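Local coordinates for beta-n-acetylhexosaminidase (Streptococcus pneumoniae, PDB 4AZI), which removes terminal beta-linked N-acetylglucosamine residues from glycans, as a family 20 glycoside hydrolase catalytic module of the pneumococcal enzyme StrH, at residues T59-Y67 against N152-K160. The protein carries 2 engineered substitutions. Sequence-based numbering, arbitrary orientation. Where two conformers were deposited one is given.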
# COMPACT_ATOMS: atom_id res chain seq x y z
N THR A 59 -1.21 7.75 -23.04
CA THR A 59 -1.08 7.04 -24.31
C THR A 59 -0.54 5.63 -24.05
O THR A 59 0.45 5.47 -23.34
CB THR A 59 -0.14 7.78 -25.29
OG1 THR A 59 -0.63 9.10 -25.53
CG2 THR A 59 -0.02 7.03 -26.61
N ILE A 60 -1.20 4.64 -24.64
CA ILE A 60 -0.81 3.24 -24.47
C ILE A 60 -0.54 2.60 -25.82
O ILE A 60 -1.33 2.74 -26.75
CB ILE A 60 -1.90 2.43 -23.70
CG1 ILE A 60 -2.09 2.94 -22.27
CG2 ILE A 60 -1.59 0.94 -23.72
CD1 ILE A 60 -0.86 2.91 -21.39
N THR A 61 0.58 1.89 -25.92
CA THR A 61 0.86 1.07 -27.08
C THR A 61 0.89 -0.41 -26.69
O THR A 61 1.66 -0.80 -25.83
CB THR A 61 2.20 1.46 -27.73
OG1 THR A 61 2.20 2.86 -27.96
CG2 THR A 61 2.40 0.74 -29.06
N ALA A 62 0.03 -1.19 -27.34
CA ALA A 62 -0.08 -2.63 -27.11
C ALA A 62 -0.90 -3.24 -28.24
O ALA A 62 -1.72 -2.56 -28.87
CB ALA A 62 -0.76 -2.91 -25.78
N ASN A 63 -0.67 -4.52 -28.50
CA ASN A 63 -1.46 -5.28 -29.47
C ASN A 63 -1.32 -4.74 -30.89
O ASN A 63 -2.26 -4.84 -31.68
CB ASN A 63 -2.93 -5.31 -29.05
CG ASN A 63 -3.14 -6.00 -27.71
OD1 ASN A 63 -2.61 -7.08 -27.48
ND2 ASN A 63 -3.91 -5.37 -26.84
N GLY A 64 -0.16 -4.16 -31.19
CA GLY A 64 0.14 -3.63 -32.53
C GLY A 64 -0.45 -2.26 -32.83
O GLY A 64 -0.29 -1.74 -33.93
N LYS A 65 -1.11 -1.66 -31.84
CA LYS A 65 -1.77 -0.38 -32.04
C LYS A 65 -1.52 0.58 -30.88
O LYS A 65 -0.89 0.22 -29.89
CB LYS A 65 -3.27 -0.58 -32.24
CG LYS A 65 -4.00 -1.19 -31.05
CD LYS A 65 -5.47 -0.79 -31.02
CE LYS A 65 -6.28 -1.54 -32.06
NZ LYS A 65 -6.17 -3.02 -31.91
N THR A 66 -1.97 1.82 -31.04
CA THR A 66 -1.92 2.79 -29.96
C THR A 66 -3.31 3.22 -29.55
O THR A 66 -4.21 3.34 -30.38
CB THR A 66 -1.10 4.05 -30.31
OG1 THR A 66 -1.75 4.78 -31.36
CG2 THR A 66 0.29 3.66 -30.73
N TYR A 67 -3.46 3.44 -28.25
CA TYR A 67 -4.68 4.00 -27.69
C TYR A 67 -4.30 5.39 -27.23
O TYR A 67 -3.40 5.55 -26.39
CB TYR A 67 -5.20 3.13 -26.53
CG TYR A 67 -5.28 1.64 -26.84
CD1 TYR A 67 -4.13 0.86 -26.87
CD2 TYR A 67 -6.50 1.02 -27.11
CE1 TYR A 67 -4.18 -0.50 -27.16
CE2 TYR A 67 -6.57 -0.35 -27.39
CZ TYR A 67 -5.40 -1.10 -27.42
OH TYR A 67 -5.42 -2.45 -27.70
N ASN A 152 -6.78 -14.05 -22.15
CA ASN A 152 -7.03 -12.96 -23.08
C ASN A 152 -5.79 -12.07 -23.28
O ASN A 152 -5.62 -11.07 -22.58
CB ASN A 152 -8.24 -12.13 -22.64
CG ASN A 152 -8.64 -11.09 -23.68
OD1 ASN A 152 -7.88 -10.82 -24.61
ND2 ASN A 152 -9.83 -10.52 -23.53
N GLU A 153 -4.97 -12.43 -24.26
CA GLU A 153 -3.75 -11.69 -24.61
C GLU A 153 -3.95 -10.19 -24.84
O GLU A 153 -3.17 -9.38 -24.35
CB GLU A 153 -3.09 -12.30 -25.85
CG GLU A 153 -2.04 -13.36 -25.58
CD GLU A 153 -0.92 -13.35 -26.61
OE1 GLU A 153 -1.17 -13.72 -27.77
OE2 GLU A 153 0.22 -12.96 -26.25
N GLU A 154 -4.99 -9.84 -25.58
CA GLU A 154 -5.31 -8.44 -25.86
C GLU A 154 -5.50 -7.61 -24.59
O GLU A 154 -4.96 -6.51 -24.47
CB GLU A 154 -6.56 -8.35 -26.73
CG GLU A 154 -6.99 -6.94 -27.11
CD GLU A 154 -8.12 -6.97 -28.11
OE1 GLU A 154 -9.08 -7.75 -27.92
OE2 GLU A 154 -8.06 -6.21 -29.10
N ALA A 155 -6.25 -8.16 -23.63
CA ALA A 155 -6.47 -7.52 -22.35
C ALA A 155 -5.19 -7.47 -21.51
O ALA A 155 -4.86 -6.43 -20.93
CB ALA A 155 -7.59 -8.21 -21.59
N MET A 156 -4.49 -8.61 -21.45
CA MET A 156 -3.21 -8.77 -20.75
C MET A 156 -2.13 -7.85 -21.31
O MET A 156 -1.38 -7.22 -20.56
CB MET A 156 -2.73 -10.23 -20.85
CG MET A 156 -3.65 -11.24 -20.18
SD MET A 156 -3.20 -11.54 -18.46
CE MET A 156 -1.99 -12.84 -18.68
N ASN A 157 -2.04 -7.76 -22.64
CA ASN A 157 -1.07 -6.87 -23.27
C ASN A 157 -1.37 -5.43 -22.91
O ASN A 157 -0.46 -4.66 -22.61
CB ASN A 157 -0.99 -7.08 -24.78
CG ASN A 157 -0.23 -8.34 -25.16
OD1 ASN A 157 0.55 -8.86 -24.37
ND2 ASN A 157 -0.46 -8.84 -26.37
N PHE A 158 -2.66 -5.08 -22.90
CA PHE A 158 -3.05 -3.73 -22.53
C PHE A 158 -2.73 -3.38 -21.08
O PHE A 158 -2.10 -2.35 -20.81
CB PHE A 158 -4.53 -3.49 -22.78
CG PHE A 158 -4.93 -2.07 -22.57
CD1 PHE A 158 -4.79 -1.14 -23.59
CD2 PHE A 158 -5.40 -1.64 -21.33
CE1 PHE A 158 -5.13 0.18 -23.39
CE2 PHE A 158 -5.74 -0.32 -21.12
CZ PHE A 158 -5.61 0.59 -22.16
N VAL A 159 -3.17 -4.22 -20.16
CA VAL A 159 -2.98 -3.96 -18.73
C VAL A 159 -1.50 -3.83 -18.38
O VAL A 159 -1.12 -2.89 -17.69
CB VAL A 159 -3.70 -5.00 -17.86
CG1 VAL A 159 -3.32 -4.85 -16.40
CG2 VAL A 159 -5.21 -4.84 -18.02
N LYS A 160 -0.68 -4.76 -18.87
CA LYS A 160 0.76 -4.71 -18.66
C LYS A 160 1.39 -3.40 -19.13
O LYS A 160 2.26 -2.85 -18.45
CB LYS A 160 1.46 -5.88 -19.37
CG LYS A 160 1.25 -7.23 -18.71
CD LYS A 160 2.15 -8.26 -19.35
CE LYS A 160 1.38 -9.51 -19.72
NZ LYS A 160 2.27 -10.52 -20.37
O HOH W 1 -7.15 -3.24 -29.21
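Phe158 turns its ring edge onto one face of Tyr67 in a T-shaped stack, planes 82° apart and centroids 4.9 Å from each other. The CD1–CE1 side of Phe158 does the touching, with CD1 3.7 Å from Tyr67 CE1, while Ile60 O lies in plane at the edge of the tyrosine. Ile60 reaches the phenylalanine obliquely through CG2, which stands anti to the backbone N and comes within 3.6 Å of Phe158 CE1; the Ile60 side chain also touches Ala161 and Leu162 farther along the helix. Beside this apolar patch, Ala62 CB rests on the carbonyl of Asn157.

The amide of Asn63, the first corner of the type I' turn joining the two strands, grips the helix with both ends. Asn63 ND2 donates to Glu154 O at 2.8 Å, in the carbonyl plane and on a lone pair, although that oxygen also takes the helical bond from Phe158 N. Asn63 OD1 accepts from Asn157 ND2 at 3.0 Å, the donor tilted 26° from the carbonyl plane and the two amides turned 44° apart. A water accepts from Lys65 NZ and donates to Glu154 OE2.

The hairpin, an excursion from the TIM barrel after strand 41-45, is thus pinned to the start of helix 153-170: two bonds fix the rotation of the Asn63 amide, and the opposite charges of Lys65 NZ and Glu154 OE2, 4.7 Å apart and not in direct contact, are bridged by the water and probably stabilise each other.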